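Local structure of protein bvu-3222 (Bacteroides vulgatus ATCC 8482, 3FYF) at residues 55-63 and 83-91; 128-136 and 146-154. The protein is of unknown function, a probably periplasmic DUF4251-family protein with a curled antiparallel beta sheet and a long helical N-terminal extension. All coordinates share one frame; numbering follows the deposited sequence.

Contact 1 (55-63 and 83-91); sequences VVFRNGIMR and TAFTNFVYN
Tyr90 reaches from the loop that follows strand 78-83 across the hairpin of strands 54-57 and 62-64, touching three of the hairpin's side chains on its way out. Its CB sits over one face of the Phe57 ring, 3.8 Å from the ring centroid and close to the ring normal, a CH-pi contact. Next along, CD1 lies 3.6 Å from CE2 of Phe57, the two ring planes inclined to each other at 58°. Ile61 covers a face of the tyrosine ring with CG2, which stands 3.9 Å from Tyr90 CG. Farther out CE1 meets the aliphatic part of Arg63, 3.4 Å from its CG, and the hydroxyl OH finally takes a hydrogen bond from Arg63 NE (3.2 Å), lying close to the guanidinium plane at the group's edge. With CG anti to the backbone N (chi1 -176°), the phenol is carried away from its own loop and along the hairpin.

Phe57 is held on several sides. Its edge points at the face of Phe85 in a T-shaped pair with planes at 87°, Phe88 O approaches the edge of the ring near CD1, and Val55 CG1 lies over the face turned from Tyr90. At the turn, water 1 accepts from Tyr90 N (2.8 Å) and donates weakly to Asn59 OD1.

Replacing Tyr90 by alanine would keep the CB over Phe57 but would probably leave Ile61 CG2 without the ring it rests on and Arg63 NE without its hydroxyl partner. Arg63 also forms a long, weak ion pair with Asp32 of the second subunit. The contact is thus an aromatic cluster with a polar rim: ring packing fixes the irregular loop on the hairpin, while one direct bond and one water serve the polar groups at its margin.

Contact 2 (128-136 and 146-154); sequences IAVSATVSI and SVTINPNFS
Strands 132-138 and 144-151 form an antiparallel beta hairpin within the curled sheet, and contact 2 is the part of that hairpin away from its connecting turn. Thr133 with Asn150 and Ser135 with Thr148 are the hydrogen-bonded pairs, each joined by two backbone bonds; Thr148 N to Ser135 O, at 2.7 Å, is the shortest. Between and beyond them come the non-hydrogen-bonded pairs Ala132-Pro151, Val134-Ile149 and Ile136-Val147.

The ladder ends with an exchange of backbone for side chain. Asn152 N still donates to Ser131 O (2.8 Å), but Ser131 N is answered by the side-chain oxygen Asn152 OD1 at 3.0 Å, with the donor tilted 34° from the amide's carbonyl plane. Asn152 has CG beside its backbone N (chi1 -47°), which swings the amide back toward the residues that lead into the other strand, where ND2 lies 3.3 Å from Val130 CG1. Here the chain turns away through a type I' turn from Pro151 to Ser154, whose Pro151 O accepts from both N and OG of Ser154.

On the face bearing Val134 and Ile136, Val147 lies alongside its pair-mate Ile136, CG2 3.7 Å from Ile136 CG1, and reaches diagonally to Val134, CG1 3.5 Å from Val134 CG1. Ile81 of strand 78-83 packs on Ala132, Val134 and Ile149 on this face. The other face is more polar. Thr133 and Asn150 run side by side, OG1 of the threonine 3.5 Å from CB of the asparagine, whose own OD1 takes a bond from Gly155 N. Water 2 links Ser135 O to Thr148 OG1, which also bonds Thr159.

One face therefore supplies apolar side chains to the buried interior, the other hydroxyls and amides to a wetter surface, and the Asn152 amide carries the strand pairing one step past the last beta bridge.

How the contacts relate
From the N terminus the chain runs through its helices, passes strand 48-52 and reaches 55-63, a tight hairpin. After strands 71-75 and 78-83 it comes back as the loop 83-91, and contact 1 closes there. Contact 2 opens later, beyond strands 100-113 and 119-126, and spans only the short connection between 136 and 146, so the two closures follow in series, neither nested nor crossed. Their centres lie about 14 Å apart, and they meet through Phe88, whose CE2 packs 3.3 Å from Pro151 CG. Strand 158-166, pairing with both 54-57 and 144-151, joins the two hairpins within one sheet.

Contact 1 (55-63 and 83-91)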
loop_
_atom_site.group_PDB
_atom_site.type_symbol
_atom_site.label_atom_id
_atom_site.label_comp_id
_atom_site.label_asym_id
_atom_site.label_seq_id
_atom_site.Cartn_x
_atom_site.Cartn_y
_atom_site.Cartn_z
ATOM N N VAL B 55 0.299 5.558 4.113
ATOM C CA VAL B 55 -0.913 6.019 4.760
ATOM C C VAL B 55 -1.880 6.425 3.664
ATOM O O VAL B 55 -1.468 7.065 2.705
ATOM C CB VAL B 55 -0.620 7.201 5.747
ATOM C CG1 VAL B 55 -1.886 7.899 6.174
ATOM C CG2 VAL B 55 0.152 6.698 6.976
ATOM N N VAL B 56 -3.142 6.004 3.798
ATOM C CA VAL B 56 -4.224 6.345 2.860
ATOM C C VAL B 56 -5.309 7.146 3.594
ATOM O O VAL B 56 -5.806 6.727 4.637
ATOM C CB VAL B 56 -4.840 5.072 2.175
ATOM C CG1 VAL B 56 -5.894 5.448 1.140
ATOM C CG2 VAL B 56 -3.748 4.225 1.515
ATOM N N PHE B 57 -5.662 8.295 3.032
ATOM C CA PHE B 57 -6.632 9.213 3.623
ATOM C C PHE B 57 -7.996 9.001 2.992
ATOM O O PHE B 57 -8.104 8.319 1.967
ATOM C CB PHE B 57 -6.157 10.663 3.441
ATOM C CG PHE B 57 -4.798 10.927 4.040
ATOM C CD1 PHE B 57 -4.679 11.332 5.369
ATOM C CD2 PHE B 57 -3.638 10.748 3.284
ATOM C CE1 PHE B 57 -3.433 11.565 5.930
ATOM C CE2 PHE B 57 -2.388 10.965 3.837
ATOM C CZ PHE B 57 -2.283 11.380 5.159
ATOM N N ARG B 58 -9.037 9.579 3.595
ATOM C CA ARG B 58 -10.413 9.378 3.116
ATOM C C ARG B 58 -10.700 10.091 1.789
ATOM O O ARG B 58 -11.674 9.773 1.105
ATOM C CB ARG B 58 -11.454 9.764 4.184
ATOM C CG ARG B 58 -11.557 11.255 4.502
ATOM C CD ARG B 58 -12.874 11.563 5.226
ATOM N NE ARG B 58 -13.988 11.753 4.293
ATOM C CZ ARG B 58 -14.690 12.880 4.166
ATOM N NH1 ARG B 58 -15.680 12.948 3.283
ATOM N NH2 ARG B 58 -14.416 13.938 4.922
ATOM N N ASN B 59 -9.849 11.050 1.435
ATOM C CA ASN B 59 -9.913 11.675 0.119
ATOM C C ASN B 59 -9.129 10.919 -0.965
ATOM O O ASN B 59 -8.899 11.447 -2.051
ATOM C CB ASN B 59 -9.518 13.160 0.190
ATOM C CG ASN B 59 -8.043 13.384 0.451
ATOM O OD1 ASN B 59 -7.295 12.474 0.823
ATOM N ND2 ASN B 59 -7.616 14.624 0.266
ATOM N N GLY B 60 -8.714 9.691 -0.653
ATOM C CA GLY B 60 -8.046 8.816 -1.616
ATOM C C GLY B 60 -6.547 9.019 -1.777
ATOM O O GLY B 60 -5.896 8.258 -2.491
ATOM N N ILE B 61 -5.997 10.037 -1.113
ATOM C CA ILE B 61 -4.564 10.317 -1.176
ATOM C C ILE B 61 -3.805 9.229 -0.446
ATOM O O ILE B 61 -4.175 8.862 0.659
ATOM C CB ILE B 61 -4.231 11.716 -0.578
ATOM C CG1 ILE B 61 -4.667 12.814 -1.537
ATOM C CG2 ILE B 61 -2.722 11.882 -0.251
ATOM C CD1 ILE B 61 -4.573 14.180 -0.926
ATOM N N MET B 62 -2.751 8.719 -1.076
ATOM C CA MET B 62 -1.789 7.859 -0.401
ATOM C C MET B 62 -0.381 8.446 -0.458
ATOM O O MET B 62 0.040 8.982 -1.483
ATOM C CB MET B 62 -1.800 6.458 -1.015
ATOM C CG MET B 62 -0.719 6.228 -2.058
ATOM S SD MET B 62 0.823 5.628 -1.343
ATOM C CE MET B 62 1.931 5.790 -2.742
ATOM N N ARG B 63 0.339 8.337 0.653
ATOM C CA ARG B 63 1.708 8.792 0.737
ATOM C C ARG B 63 2.561 7.714 1.381
ATOM O O ARG B 63 2.166 7.135 2.396
ATOM C CB ARG B 63 1.787 10.080 1.553
ATOM C CG ARG B 63 2.550 11.196 0.862
ATOM C CD ARG B 63 3.989 11.252 1.292
ATOM N NE ARG B 63 4.699 12.361 0.663
ATOM C CZ ARG B 63 6.005 12.363 0.421
ATOM N NH1 ARG B 63 6.569 13.418 -0.149
ATOM N NH2 ARG B 63 6.747 11.308 0.742
ATOM N N THR B 83 0.575 9.746 14.156
ATOM C CA THR B 83 0.713 10.107 12.749
ATOM C C THR B 83 1.218 11.548 12.591
ATOM O O THR B 83 1.077 12.369 13.501
ATOM C CB THR B 83 -0.596 9.843 11.941
ATOM O OG1 THR B 83 -0.303 9.821 10.538
ATOM C CG2 THR B 83 -1.682 10.873 12.234
ATOM N N ALA B 84 1.814 11.838 11.438
ATOM C CA ALA B 84 2.393 13.155 11.165
ATOM C C ALA B 84 1.397 14.146 10.552
ATOM O O ALA B 84 1.765 15.275 10.211
ATOM C CB ALA B 84 3.628 13.009 10.271
ATOM N N PHE B 85 0.145 13.718 10.417
ATOM C CA PHE B 85 -0.912 14.589 9.918
ATOM C C PHE B 85 -1.864 14.996 11.037
ATOM O O PHE B 85 -1.863 14.401 12.115
ATOM C CB PHE B 85 -1.687 13.901 8.793
ATOM C CG PHE B 85 -0.813 13.171 7.813
ATOM C CD1 PHE B 85 -0.185 13.852 6.784
ATOM C CD2 PHE B 85 -0.620 11.803 7.922
ATOM C CE1 PHE B 85 0.619 13.183 5.881
ATOM C CE2 PHE B 85 0.184 11.129 7.021
ATOM C CZ PHE B 85 0.804 11.821 6.000
ATOM N N THR B 86 -2.676 16.015 10.775
ATOM C CA THR B 86 -3.154 16.905 11.827
ATOM C C THR B 86 -4.512 16.454 12.355
ATOM O O THR B 86 -4.627 16.002 13.493
ATOM C CB THR B 86 -3.264 18.359 11.329
ATOM O OG1 THR B 86 -2.010 18.773 10.773
ATOM C CG2 THR B 86 -3.637 19.287 12.475
ATOM N N ASN B 87 -5.539 16.582 11.520
ATOM C CA ASN B 87 -6.785 15.853 11.721
ATOM C C ASN B 87 -6.974 14.740 10.696
ATOM O O ASN B 87 -7.959 14.723 9.958
ATOM C CB ASN B 87 -7.978 16.812 11.681
ATOM C CG ASN B 87 -8.761 16.820 12.980
ATOM O OD1 ASN B 87 -8.212 16.565 14.051
ATOM N ND2 ASN B 87 -10.052 17.116 12.890
ATOM N N PHE B 88 -6.024 13.810 10.658
ATOM C CA PHE B 88 -6.053 12.725 9.686
ATOM C C PHE B 88 -6.365 13.247 8.287
ATOM O O PHE B 88 -7.083 12.605 7.520
ATOM C CB PHE B 88 -7.081 11.667 10.093
ATOM C CG PHE B 88 -6.958 11.223 11.522
ATOM C CD1 PHE B 88 -6.130 10.166 11.864
ATOM C CD2 PHE B 88 -7.670 11.860 12.525
ATOM C CE1 PHE B 88 -6.015 9.754 13.178
ATOM C CE2 PHE B 88 -7.558 11.452 13.841
ATOM C CZ PHE B 88 -6.729 10.398 14.167
ATOM N N VAL B 89 -5.819 14.414 7.961
ATOM C CA VAL B 89 -5.910 14.953 6.606
ATOM C C VAL B 89 -4.478 15.226 6.137
ATOM O O VAL B 89 -3.648 15.675 6.926
ATOM C CB VAL B 89 -6.790 16.252 6.560
ATOM C CG1 VAL B 89 -6.766 16.914 5.184
ATOM C CG2 VAL B 89 -8.235 15.950 6.952
ATOM N N TYR B 90 -4.190 14.925 4.870
ATOM C CA TYR B 90 -2.845 15.089 4.303
ATOM C C TYR B 90 -2.366 16.547 4.236
ATOM O O TYR B 90 -1.215 16.847 4.569
ATOM C CB TYR B 90 -2.760 14.449 2.909
ATOM C CG TYR B 90 -1.371 14.509 2.316
ATOM C CD1 TYR B 90 -0.337 13.755 2.856
ATOM C CD2 TYR B 90 -1.086 15.335 1.230
ATOM C CE1 TYR B 90 0.946 13.820 2.336
ATOM C CE2 TYR B 90 0.203 15.401 0.698
ATOM C CZ TYR B 90 1.210 14.638 1.251
ATOM O OH TYR B 90 2.487 14.696 0.728
ATOM N N ASN B 91 -3.253 17.435 3.790
ATOM C CA ASN B 91 -2.937 18.850 3.620
ATOM C C ASN B 91 -3.492 19.686 4.771
ATOM O O ASN B 91 -3.030 20.801 5.024
ATOM C CB ASN B 91 -3.488 19.368 2.286
ATOM C CG ASN B 91 -3.058 18.516 1.094
ATOM O OD1 ASN B 91 -1.881 18.483 0.722
ATOM N ND2 ASN B 91 -4.022 17.839 0.476
HETATM O O HOH W 1 -6.116 14.140 2.937
#

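Contact 2 (128-136 and 146-154)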
loop_
_atom_site.group_PDB
_atom_site.type_symbol
_atom_site.label_atom_id
_atom_site.label_comp_id
_atom_site.label_asym_id
_atom_site.label_seq_id
_atom_site.Cartn_x
_atom_site.Cartn_y
_atom_site.Cartn_z
ATOM N N ILE B 128 -7.163 11.531 25.838
ATOM C CA ILE B 128 -7.471 12.763 26.557
ATOM C C ILE B 128 -8.311 13.701 25.683
ATOM O O ILE B 128 -9.442 14.038 26.035
ATOM C CB ILE B 128 -6.189 13.460 27.107
ATOM C CG1 ILE B 128 -5.533 12.591 28.186
ATOM C CG2 ILE B 128 -6.511 14.856 27.661
ATOM C CD1 ILE B 128 -4.170 13.083 28.661
ATOM N N ALA B 129 -7.768 14.107 24.539
ATOM C CA ALA B 129 -8.488 14.995 23.636
ATOM C C ALA B 129 -9.445 14.205 22.749
ATOM O O ALA B 129 -10.647 14.483 22.717
ATOM C CB ALA B 129 -7.512 15.817 22.797
ATOM N N VAL B 130 -8.910 13.211 22.042
ATOM C CA VAL B 130 -9.696 12.435 21.081
ATOM C C VAL B 130 -9.671 10.922 21.345
ATOM O O VAL B 130 -8.690 10.382 21.872
ATOM C CB VAL B 130 -9.289 12.748 19.602
ATOM C CG1 VAL B 130 -9.563 14.215 19.263
ATOM C CG2 VAL B 130 -7.824 12.406 19.335
ATOM N N SER B 131 -10.773 10.266 20.985
ATOM C CA SER B 131 -10.913 8.817 21.111
ATOM C C SER B 131 -10.989 8.174 19.726
ATOM O O SER B 131 -11.289 8.850 18.741
ATOM C CB SER B 131 -12.162 8.474 21.924
ATOM O OG SER B 131 -13.329 9.005 21.316
ATOM N N ALA B 132 -10.726 6.868 19.650
ATOM C CA ALA B 132 -10.736 6.162 18.361
ATOM C C ALA B 132 -11.067 4.674 18.453
ATOM O O ALA B 132 -10.780 4.018 19.448
ATOM C CB ALA B 132 -9.395 6.355 17.629
ATOM N N THR B 133 -11.690 4.155 17.403
ATOM C CA THR B 133 -11.746 2.716 17.197
ATOM C C THR B 133 -10.785 2.338 16.072
ATOM O O THR B 133 -10.668 3.038 15.066
ATOM C CB THR B 133 -13.164 2.195 16.912
ATOM O OG1 THR B 133 -13.759 2.948 15.848
ATOM C CG2 THR B 133 -14.029 2.299 18.166
ATOM N N VAL B 134 -10.090 1.229 16.286
ATOM C CA VAL B 134 -9.008 0.774 15.438
ATOM C C VAL B 134 -9.373 -0.594 14.882
ATOM O O VAL B 134 -9.898 -1.447 15.604
ATOM C CB VAL B 134 -7.686 0.661 16.248
ATOM C CG1 VAL B 134 -6.541 0.227 15.366
ATOM C CG2 VAL B 134 -7.340 1.984 16.934
ATOM N N SER B 135 -9.110 -0.789 13.592
ATOM C CA SER B 135 -9.365 -2.062 12.939
ATOM C C SER B 135 -8.132 -2.520 12.158
ATOM O O SER B 135 -7.715 -1.866 11.204
ATOM C CB SER B 135 -10.597 -1.953 12.035
ATOM O OG SER B 135 -11.045 -3.228 11.626
ATOM N N ILE B 136 -7.547 -3.633 12.593
ATOM C CA ILE B 136 -6.362 -4.202 11.967
ATOM C C ILE B 136 -6.744 -5.467 11.206
ATOM O O ILE B 136 -7.443 -6.329 11.727
ATOM C CB ILE B 136 -5.242 -4.538 13.007
ATOM C CG1 ILE B 136 -4.783 -3.280 13.753
ATOM C CG2 ILE B 136 -4.044 -5.230 12.327
ATOM C CD1 ILE B 136 -3.872 -3.545 14.969
ATOM N N SER B 146 -2.909 -3.975 7.637
ATOM C CA SER B 146 -3.570 -2.707 7.390
ATOM C C SER B 146 -4.346 -2.272 8.636
ATOM O O SER B 146 -5.121 -3.051 9.195
ATOM C CB SER B 146 -4.551 -2.870 6.237
ATOM O OG SER B 146 -4.911 -1.607 5.716
ATOM N N VAL B 147 -4.155 -1.028 9.055
ATOM C CA VAL B 147 -4.806 -0.495 10.260
ATOM C C VAL B 147 -5.706 0.667 9.887
ATOM O O VAL B 147 -5.211 1.688 9.433
ATOM C CB VAL B 147 -3.774 0.045 11.278
ATOM C CG1 VAL B 147 -4.461 0.486 12.548
ATOM C CG2 VAL B 147 -2.758 -0.992 11.609
ATOM N N THR B 148 -7.016 0.529 10.085
ATOM C CA THR B 148 -7.941 1.631 9.806
ATOM C C THR B 148 -8.382 2.296 11.122
ATOM O O THR B 148 -8.823 1.623 12.055
ATOM C CB THR B 148 -9.155 1.166 8.954
ATOM O OG1 THR B 148 -8.693 0.571 7.733
ATOM C CG2 THR B 148 -10.056 2.329 8.590
ATOM N N ILE B 149 -8.242 3.619 11.177
ATOM C CA ILE B 149 -8.538 4.411 12.366
ATOM C C ILE B 149 -9.774 5.306 12.165
ATOM O O ILE B 149 -9.861 6.063 11.200
ATOM C CB ILE B 149 -7.301 5.256 12.780
ATOM C CG1 ILE B 149 -6.116 4.335 13.096
ATOM C CG2 ILE B 149 -7.614 6.146 13.984
ATOM C CD1 ILE B 149 -4.775 4.883 12.639
ATOM N N ASN B 150 -10.718 5.196 13.094
ATOM C CA ASN B 150 -11.932 6.013 13.122
ATOM C C ASN B 150 -11.960 6.919 14.381
ATOM O O ASN B 150 -12.327 6.461 15.458
ATOM C CB ASN B 150 -13.148 5.074 13.076
ATOM C CG ASN B 150 -14.489 5.807 13.102
ATOM O OD1 ASN B 150 -14.569 7.012 13.346
ATOM N ND2 ASN B 150 -15.556 5.062 12.843
ATOM N N PRO B 151 -11.579 8.203 14.243
ATOM C CA PRO B 151 -11.558 9.105 15.399
ATOM C C PRO B 151 -12.908 9.763 15.731
ATOM O O PRO B 151 -13.605 10.243 14.843
ATOM C CB PRO B 151 -10.529 10.160 14.992
ATOM C CG PRO B 151 -10.623 10.226 13.514
ATOM C CD PRO B 151 -11.103 8.876 13.021
ATOM N N ASN B 152 -13.257 9.764 17.017
ATOM C CA ASN B 152 -14.464 10.432 17.536
ATOM C C ASN B 152 -15.745 10.107 16.773
ATOM O O ASN B 152 -16.533 11.004 16.474
ATOM C CB ASN B 152 -14.254 11.947 17.589
ATOM C CG ASN B 152 -12.932 12.329 18.223
ATOM O OD1 ASN B 152 -12.655 11.992 19.377
ATOM N ND2 ASN B 152 -12.105 13.031 17.464
ATOM N N PHE B 153 -15.907 8.827 16.420
ATOM C CA PHE B 153 -17.093 8.300 15.715
ATOM C C PHE B 153 -17.423 8.996 14.385
ATOM O O PHE B 153 -18.529 8.840 13.869
ATOM C CB PHE B 153 -18.337 8.323 16.631
ATOM C CG PHE B 153 -18.128 7.676 17.976
ATOM C CD1 PHE B 153 -18.281 6.303 18.131
ATOM C CD2 PHE B 153 -17.802 8.446 19.093
ATOM C CE1 PHE B 153 -18.104 5.700 19.372
ATOM C CE2 PHE B 153 -17.619 7.856 20.339
ATOM C CZ PHE B 153 -17.773 6.479 20.481
ATOM N N SER B 154 -16.473 9.755 13.836
ATOM C CA SER B 154 -16.732 10.597 12.664
ATOM C C SER B 154 -16.786 9.811 11.358
ATOM O O SER B 154 -17.378 10.272 10.377
ATOM C CB SER B 154 -15.690 11.720 12.562
ATOM O OG SER B 154 -14.372 11.203 12.468
HETATM O O HOH W 2 -7.683 -2.144 8.199
#